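Local coordinates for MutS2 protein (PDB 2ZQE) that probably acts through its Smr endonuclease domain as a DNA-cleaving factor that suppresses homologous recombination, at residues Asp22-Glu27 against Ser34-Leu39; Glu53-Asp58 against Gly75-Ala80. One frame throughout, in Å; residues are numbered along the deposited sequence.

How the contacts relate
Two helices packed on one face of a four-stranded mixed sheet give a compact example of how helices cover one face of a sheet, here in an Smr domain. Contact 1 sets helix 14-30 on strand 35-39; contact 2, about 9 Å away between centres, sets helix 46-57 on strand 76-81. The two strands are antiparallel neighbours, and the backbone joins the contacts through probable hydrogen bonds, L38 N to T77 O at 2.8 Å and L36 O to V79 N, also 2.8 Å. The helices meet as well: L25 of contact 1 touches L55 of contact 2, and L25 CD1 packs 3.3 Å from D58 OD2. Both contacts are buried.

Contact 1. Residues Asp22-Glu27 against Ser34-Leu39; sequences DQALEE and STLRLL
With CG of L36 trans to the main-chain nitrogen (chi1 172°), CD2 reaches from the strand to the helix surface, while L25 swings CG beside its own N (chi1 -71°) and brings CD2 in to meet it. The two leucine side chains cross at about a right angle, their CD2 methyls 3.9 Å apart. On the neighbouring residue, A24 offers its methyl directly to the strand: CB lies 4.0 Å from L36 CD2. That same CD2 also rests against the helix backbone, 3.8 Å from A24 O. One branch of L36 therefore carries the whole close contact, touching a methyl, a leucine branch and a carbonyl, and the adhesion is purely van der Waals. L38, two residues further along the strand, also directs its CB toward helix 14-30, but its side chain packs on I51 and L55 of helix 46-57. The arrangement belongs to a beta-alpha-beta unit made of strand 6-8, helix 14-30 and strand 35-39. A24 and L36 both extend to V7 of strand 6-8, whereas L25 leans the other way, onto L81 of strand 76-81.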
ATOM      1  N   ASP A  22       0.332   8.026  -0.435  1.00  6.09           N
ATOM      2  CA  ASP A  22      -0.676   9.045  -0.724  1.00  6.50           C
ATOM      3  C   ASP A  22      -0.740   9.343  -2.231  1.00  7.36           C
ATOM      4  O   ASP A  22      -1.831   9.375  -2.816  1.00  7.54           O
ATOM      5  CB  ASP A  22      -0.359  10.308   0.081  1.00  7.17           C
ATOM      6  CG  ASP A  22      -1.282  11.458  -0.248  1.00  8.82           C
ATOM      7  OD1 ASP A  22      -2.517  11.268  -0.202  1.00 10.37           O
ATOM      8  OD2 ASP A  22      -0.765  12.562  -0.554  1.00 13.56           O
ATOM      9  N   GLN A  23       0.428   9.500  -2.855  1.00  7.47           N
ATOM     10  CA  GLN A  23       0.509   9.747  -4.297  1.00  7.85           C
ATOM     11  C   GLN A  23       0.035   8.553  -5.120  1.00  7.54           C
ATOM     12  O   GLN A  23      -0.709   8.711  -6.108  1.00  7.72           O
ATOM     13  CB  GLN A  23       1.927  10.155  -4.703  1.00  8.85           C
ATOM     14  CG  GLN A  23       2.024  10.630  -6.153  1.00 12.63           C
ATOM     15  CD  GLN A  23       1.157  11.864  -6.441  1.00 18.39           C
ATOM     16  OE1 GLN A  23       0.923  12.702  -5.558  1.00 21.71           O
ATOM     17  NE2 GLN A  23       0.681  11.977  -7.690  1.00 18.74           N
ATOM     18  N   ALA A  24       0.457   7.352  -4.722  1.00  6.39           N
ATOM     19  CA  ALA A  24       0.080   6.150  -5.463  1.00  6.64           C
ATOM     20  C   ALA A  24      -1.431   5.895  -5.411  1.00  6.19           C
ATOM     21  O   ALA A  24      -2.015   5.452  -6.406  1.00  6.90           O
ATOM     22  CB  ALA A  24       0.857   4.942  -4.945  1.00  6.73           C
ATOM     23  N   LEU A  25      -2.062   6.174  -4.267  1.00  6.26           N
ATOM     24  CA  LEU A  25      -3.523   6.016  -4.143  1.00  5.70           C
ATOM     25  C   LEU A  25      -4.207   7.043  -5.040  1.00  6.31           C
ATOM     26  O   LEU A  25      -5.164   6.720  -5.756  1.00  6.76           O
ATOM     27  CB  LEU A  25      -3.977   6.209  -2.689  1.00  6.10           C
ATOM     28  CG  LEU A  25      -3.582   5.072  -1.738  1.00  4.76           C
ATOM     29  CD1 LEU A  25      -3.749   5.518  -0.283  1.00  7.61           C
ATOM     30  CD2 LEU A  25      -4.405   3.821  -2.022  1.00  7.32           C
ATOM     31  N   GLU A  26      -3.676   8.265  -5.037  1.00  6.31           N
ATOM     32  CA  GLU A  26      -4.243   9.320  -5.883  1.00  7.59           C
ATOM     33  C   GLU A  26      -4.195   8.916  -7.360  1.00  7.71           C
ATOM     34  O   GLU A  26      -5.189   9.048  -8.090  1.00  7.50           O
ATOM     35  CB  GLU A  26      -3.502  10.643  -5.662  1.00  7.52           C
ATOM     36  CG  GLU A  26      -4.227  11.875  -6.249  1.00 10.58           C
ATOM     37  CD  GLU A  26      -5.582  12.203  -5.604  1.00 13.28           C
ATOM     38  OE1 GLU A  26      -5.971  11.606  -4.570  1.00 14.34           O
ATOM     39  OE2 GLU A  26      -6.269  13.117  -6.133  1.00 16.35           O
ATOM     40  N   GLU A  27      -3.040   8.415  -7.793  1.00  8.02           N
ATOM     41  CA  GLU A  27      -2.844   8.039  -9.185  1.00  9.15           C
ATOM     42  C   GLU A  27      -3.690   6.820  -9.553  1.00  9.01           C
ATOM     43  O   GLU A  27      -4.263   6.758 -10.639  1.00  9.39           O
ATOM     44  CB  GLU A  27      -1.355   7.803  -9.478  1.00  8.54           C
ATOM     45  CG  GLU A  27      -0.568   9.114  -9.432  1.00 10.27           C
ATOM     46  CD  GLU A  27       0.920   8.954  -9.690  1.00 11.27           C
ATOM     47  OE1 GLU A  27       1.349   7.885 -10.160  1.00 16.03           O
ATOM     48  OE2 GLU A  27       1.660   9.931  -9.442  1.00 16.08           O
ATOM     49  N   SER A  34      -8.919  -0.643  -9.703  1.00  9.99           N
ATOM     50  CA  SER A  34      -9.656  -1.238  -8.602  1.00  9.60           C
ATOM     51  C   SER A  34      -8.734  -1.696  -7.480  1.00  8.76           C
ATOM     52  O   SER A  34      -9.187  -1.863  -6.347  1.00  7.74           O
ATOM     53  CB  SER A  34     -10.477  -2.430  -9.096  1.00 10.87           C
ATOM     54  OG  SER A  34      -9.611  -3.448  -9.561  1.00 14.53           O
ATOM     55  N   THR A  35      -7.465  -1.937  -7.809  1.00  8.33           N
ATOM     56  CA  THR A  35      -6.522  -2.550  -6.871  1.00  8.55           C
ATOM     57  C   THR A  35      -5.146  -1.916  -7.019  1.00  8.53           C
ATOM     58  O   THR A  35      -4.763  -1.524  -8.130  1.00  7.75           O
ATOM     59  CB  THR A  35      -6.409  -4.071  -7.109  1.00  9.44           C
ATOM     60  OG1 THR A  35      -7.727  -4.637  -7.200  1.00 12.94           O
ATOM     61  CG2 THR A  35      -5.668  -4.758  -5.961  1.00  9.59           C
ATOM     62  N   LEU A  36      -4.408  -1.868  -5.908  1.00  7.05           N
ATOM     63  CA  LEU A  36      -3.047  -1.353  -5.875  1.00  6.87           C
ATOM     64  C   LEU A  36      -2.227  -2.175  -4.894  1.00  6.44           C
ATOM     65  O   LEU A  36      -2.646  -2.398  -3.757  1.00  6.33           O
ATOM     66  CB  LEU A  36      -3.060   0.114  -5.432  1.00  6.85           C
ATOM     67  CG  LEU A  36      -1.722   0.792  -5.158  1.00  6.74           C
ATOM     68  CD1 LEU A  36      -0.852   0.882  -6.402  1.00 10.36           C
ATOM     69  CD2 LEU A  36      -1.985   2.162  -4.563  1.00  8.79           C
ATOM     70  N   ARG A  37      -1.057  -2.622  -5.335  1.00  5.92           N
ATOM     71  CA  ARG A  37      -0.145  -3.360  -4.449  1.00  5.90           C
ATOM     72  C   ARG A  37       0.941  -2.446  -3.910  1.00  5.85           C
ATOM     73  O   ARG A  37       1.584  -1.730  -4.661  1.00  7.15           O
ATOM     74  CB  ARG A  37       0.492  -4.541  -5.178  1.00  5.89           C
ATOM     75  CG  ARG A  37      -0.463  -5.703  -5.410  1.00  8.19           C
ATOM     76  CD  ARG A  37       0.110  -6.682  -6.444  1.00  9.98           C
ATOM     77  NE  ARG A  37       1.429  -7.215  -6.072  1.00 12.16           N
ATOM     78  CZ  ARG A  37       1.652  -8.260  -5.270  1.00 11.21           C
ATOM     79  NH1 ARG A  37       0.650  -8.921  -4.704  1.00 12.95           N
ATOM     80  NH2 ARG A  37       2.900  -8.627  -5.016  1.00 12.35           N
ATOM     81  N   LEU A  38       1.121  -2.467  -2.591  1.00  4.90           N
ATOM     82  CA  LEU A  38       2.166  -1.696  -1.939  1.00  5.02           C
ATOM     83  C   LEU A  38       3.258  -2.640  -1.453  1.00  4.82           C
ATOM     84  O   LEU A  38       3.098  -3.350  -0.469  1.00  5.56           O
ATOM     85  CB  LEU A  38       1.572  -0.887  -0.770  1.00  4.80           C
ATOM     86  CG  LEU A  38       0.388  -0.004  -1.164  1.00  4.74           C
ATOM     87  CD1 LEU A  38      -0.219   0.623   0.102  1.00  5.32           C
ATOM     88  CD2 LEU A  38       0.790   1.078  -2.157  1.00  6.21           C
ATOM     89  N   LEU A  39       4.366  -2.667  -2.185  1.00  4.40           N
ATOM     90  CA  LEU A  39       5.501  -3.504  -1.819  1.00  4.96           C
ATOM     91  C   LEU A  39       6.393  -2.739  -0.849  1.00  5.69           C
ATOM     92  O   LEU A  39       7.186  -1.880  -1.262  1.00  5.50           O
ATOM     93  CB  LEU A  39       6.266  -3.890  -3.095  1.00  4.70           C
ATOM     94  CG  LEU A  39       7.600  -4.626  -2.961  1.00  5.05           C
ATOM     95  CD1 LEU A  39       7.424  -5.877  -2.119  1.00  6.15           C
ATOM     96  CD2 LEU A  39       8.169  -4.945  -4.354  1.00  6.10           C
TER

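Contact 2. Residues Glu53-Asp58 against Gly75-Ala80; sequences EALRRD and GVTVVA
L55 meets T77 and V79 where helix 46-57 packs on strand 76-81, an inner strand of the mixed alpha/beta sheet of the Smr domain. The principle is that one leucine can span two strand residues that face the same side of a sheet. L55 keeps CG beside its backbone N, anti to the carbonyl carbon (chi1 -67°), and chi2 at 171° sets CD1 anti to CA and so reaches it out to the strand. There the methyls approach tip to tip: CD1 comes 3.8 Å from V79 CG2, with L55 CD2 a little farther from the same valine methyl. V79 has CG1 anti to its backbone N and CG2 beside it, and CG2 is the branch that meets L55; the valine also touches L25 of helix 14-30 and L38 of strand 35-39. V78, between the two contacting residues, points away from the helix. V61 and F64 of strand 61-66 also touch L55. At chi1 -63° T77 sets OG1 beside its backbone N, which leaves CG2 anti to that N and facing L55. OG1 is engaged in a hydrogen bond with H40 NE2, so a buried polar atom is satisfied beside an apolar contact. The threonine methyl makes the closest approach between helix and strand here, its CG2 lying 3.6 Å from L55 CD1.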
ATOM      1  N   GLU A  53      -1.972   1.560   9.097  1.00  5.84           N
ATOM      2  CA  GLU A  53      -2.707   2.567   9.871  1.00  6.98           C
ATOM      3  C   GLU A  53      -3.144   3.767   9.000  1.00  7.00           C
ATOM      4  O   GLU A  53      -4.280   4.263   9.103  1.00  7.11           O
ATOM      5  CB  GLU A  53      -1.901   2.999  11.104  1.00  7.96           C
ATOM      6  CG  GLU A  53      -2.675   3.939  12.034  1.00 10.22           C
ATOM      7  CD  GLU A  53      -3.889   3.314  12.743  1.00 13.62           C
ATOM      8  OE1 GLU A  53      -4.100   2.080  12.714  1.00 12.09           O
ATOM      9  OE2 GLU A  53      -4.646   4.096  13.371  1.00 15.76           O
ATOM     10  N   ALA A  54      -2.257   4.212   8.106  1.00  6.18           N
ATOM     11  CA  ALA A  54      -2.627   5.267   7.158  1.00  6.26           C
ATOM     12  C   ALA A  54      -3.829   4.861   6.289  1.00  6.38           C
ATOM     13  O   ALA A  54      -4.751   5.670   6.034  1.00  6.62           O
ATOM     14  CB  ALA A  54      -1.436   5.641   6.292  1.00  6.60           C
ATOM     15  N   LEU A  55      -3.841   3.596   5.859  1.00  5.39           N
ATOM     16  CA  LEU A  55      -4.916   3.094   4.988  1.00  4.82           C
ATOM     17  C   LEU A  55      -6.249   3.041   5.722  1.00  4.57           C
ATOM     18  O   LEU A  55      -7.290   3.314   5.124  1.00  5.37           O
ATOM     19  CB  LEU A  55      -4.565   1.711   4.441  1.00  4.39           C
ATOM     20  CG  LEU A  55      -3.385   1.658   3.465  1.00  4.25           C
ATOM     21  CD1 LEU A  55      -2.997   0.205   3.154  1.00  4.94           C
ATOM     22  CD2 LEU A  55      -3.652   2.458   2.148  1.00  5.85           C
ATOM     23  N   ARG A  56      -6.212   2.700   7.008  1.00  5.11           N
ATOM     24  CA  ARG A  56      -7.427   2.738   7.839  1.00  5.39           C
ATOM     25  C   ARG A  56      -8.101   4.100   7.810  1.00  6.55           C
ATOM     26  O   ARG A  56      -9.340   4.178   7.838  1.00  6.79           O
ATOM     27  CB  ARG A  56      -7.138   2.353   9.299  1.00  4.94           C
ATOM     28  CG  ARG A  56      -6.694   0.892   9.421  1.00  4.99           C
ATOM     29  CD  ARG A  56      -6.641   0.423  10.874  1.00  6.23           C
ATOM     30  NE  ARG A  56      -6.190  -0.967  10.854  1.00  7.27           N
ATOM     31  CZ  ARG A  56      -4.929  -1.353  11.038  1.00  7.70           C
ATOM     32  NH1 ARG A  56      -3.980  -0.464  11.314  1.00  8.03           N
ATOM     33  NH2 ARG A  56      -4.615  -2.640  10.924  1.00  7.02           N
ATOM     34  N   ARG A  57      -7.293   5.162   7.727  1.00  7.76           N
ATOM     35  CA  ARG A  57      -7.794   6.537   7.797  1.00  8.56           C
ATOM     36  C   ARG A  57      -8.092   7.138   6.427  1.00  9.24           C
ATOM     37  O   ARG A  57      -8.618   8.253   6.325  1.00  9.44           O
ATOM     38  CB  ARG A  57      -6.754   7.417   8.508  1.00  9.06           C
ATOM     39  CG  ARG A  57      -6.425   6.991   9.913  1.00 11.48           C
ATOM     40  CD  ARG A  57      -5.102   7.566  10.385  1.00 17.44           C
ATOM     41  NE  ARG A  57      -5.203   8.934  10.882  1.00 26.07           N
ATOM     42  CZ  ARG A  57      -5.069  10.032  10.137  1.00 28.61           C
ATOM     43  NH1 ARG A  57      -4.834   9.944   8.832  1.00 30.96           N
ATOM     44  NH2 ARG A  57      -5.166  11.229  10.706  1.00 30.05           N
ATOM     45  N   ASP A  58      -7.782   6.390   5.369  1.00  8.76           N
ATOM     46  CA  ASP A  58      -7.822   6.930   4.017  1.00  9.22           C
ATOM     47  C   ASP A  58      -9.149   6.672   3.300  1.00  9.89           C
ATOM     48  O   ASP A  58      -9.512   5.527   3.027  1.00  9.23           O
ATOM     49  CB  ASP A  58      -6.654   6.377   3.197  1.00  8.86           C
ATOM     50  CG  ASP A  58      -6.313   7.260   2.012  1.00  9.77           C
ATOM     51  OD1 ASP A  58      -7.223   7.597   1.226  1.00 11.14           O
ATOM     52  OD2 ASP A  58      -5.132   7.653   1.882  1.00 11.37           O
ATOM     53  N   GLY A  75       4.968  -8.691   3.278  1.00  5.95           N
ATOM     54  CA  GLY A  75       5.785  -7.650   2.643  1.00  5.20           C
ATOM     55  C   GLY A  75       5.026  -6.828   1.601  1.00  5.04           C
ATOM     56  O   GLY A  75       5.550  -5.845   1.047  1.00  4.53           O
ATOM     57  N   VAL A  76       3.789  -7.232   1.315  1.00  4.85           N
ATOM     58  CA  VAL A  76       2.968  -6.478   0.367  1.00  4.90           C
ATOM     59  C   VAL A  76       1.595  -6.257   0.971  1.00  4.99           C
ATOM     60  O   VAL A  76       0.981  -7.193   1.480  1.00  4.61           O
ATOM     61  CB  VAL A  76       2.833  -7.204  -0.993  1.00  4.84           C
ATOM     62  CG1 VAL A  76       1.842  -6.467  -1.916  1.00  5.48           C
ATOM     63  CG2 VAL A  76       4.214  -7.329  -1.676  1.00  6.44           C
ATOM     64  N   THR A  77       1.128  -5.012   0.919  1.00  4.50           N
ATOM     65  CA  THR A  77      -0.256  -4.712   1.284  1.00  4.14           C
ATOM     66  C   THR A  77      -1.050  -4.516   0.005  1.00  3.81           C
ATOM     67  O   THR A  77      -0.715  -3.681  -0.843  1.00  4.85           O
ATOM     68  CB  THR A  77      -0.377  -3.445   2.165  1.00  4.19           C
ATOM     69  OG1 THR A  77       0.298  -3.658   3.401  1.00  4.41           O
ATOM     70  CG2 THR A  77      -1.854  -3.163   2.459  1.00  3.60           C
ATOM     71  N   VAL A  78      -2.113  -5.304  -0.127  1.00  3.76           N
ATOM     72  CA  VAL A  78      -2.973  -5.246  -1.299  1.00  4.27           C
ATOM     73  C   VAL A  78      -4.190  -4.397  -0.966  1.00  4.35           C
ATOM     74  O   VAL A  78      -4.943  -4.721  -0.057  1.00  5.21           O
ATOM     75  CB  VAL A  78      -3.413  -6.671  -1.705  1.00  3.61           C
ATOM     76  CG1 VAL A  78      -4.238  -6.635  -2.989  1.00  5.09           C
ATOM     77  CG2 VAL A  78      -2.183  -7.553  -1.890  1.00  5.56           C
ATOM     78  N   VAL A  79      -4.355  -3.314  -1.721  1.00  4.27           N
ATOM     79  CA  VAL A  79      -5.398  -2.317  -1.458  1.00  4.85           C
ATOM     80  C   VAL A  79      -6.514  -2.413  -2.495  1.00  5.59           C
ATOM     81  O   VAL A  79      -6.259  -2.360  -3.703  1.00  5.52           O
ATOM     82  CB  VAL A  79      -4.801  -0.870  -1.467  1.00  4.44           C
ATOM     83  CG1 VAL A  79      -5.861   0.162  -1.103  1.00  6.16           C
ATOM     84  CG2 VAL A  79      -3.586  -0.745  -0.498  1.00  5.30           C
ATOM     85  N   ALA A  80      -7.743  -2.564  -2.008  1.00  5.57           N
ATOM     86  CA  ALA A  80      -8.932  -2.431  -2.840  1.00  7.29           C
ATOM     87  C   ALA A  80      -9.383  -0.983  -2.778  1.00  7.72           C
ATOM     88  O   ALA A  80      -9.705  -0.465  -1.703  1.00  8.08           O
ATOM     89  CB  ALA A  80     -10.033  -3.338  -2.347  1.00  6.95           C
TER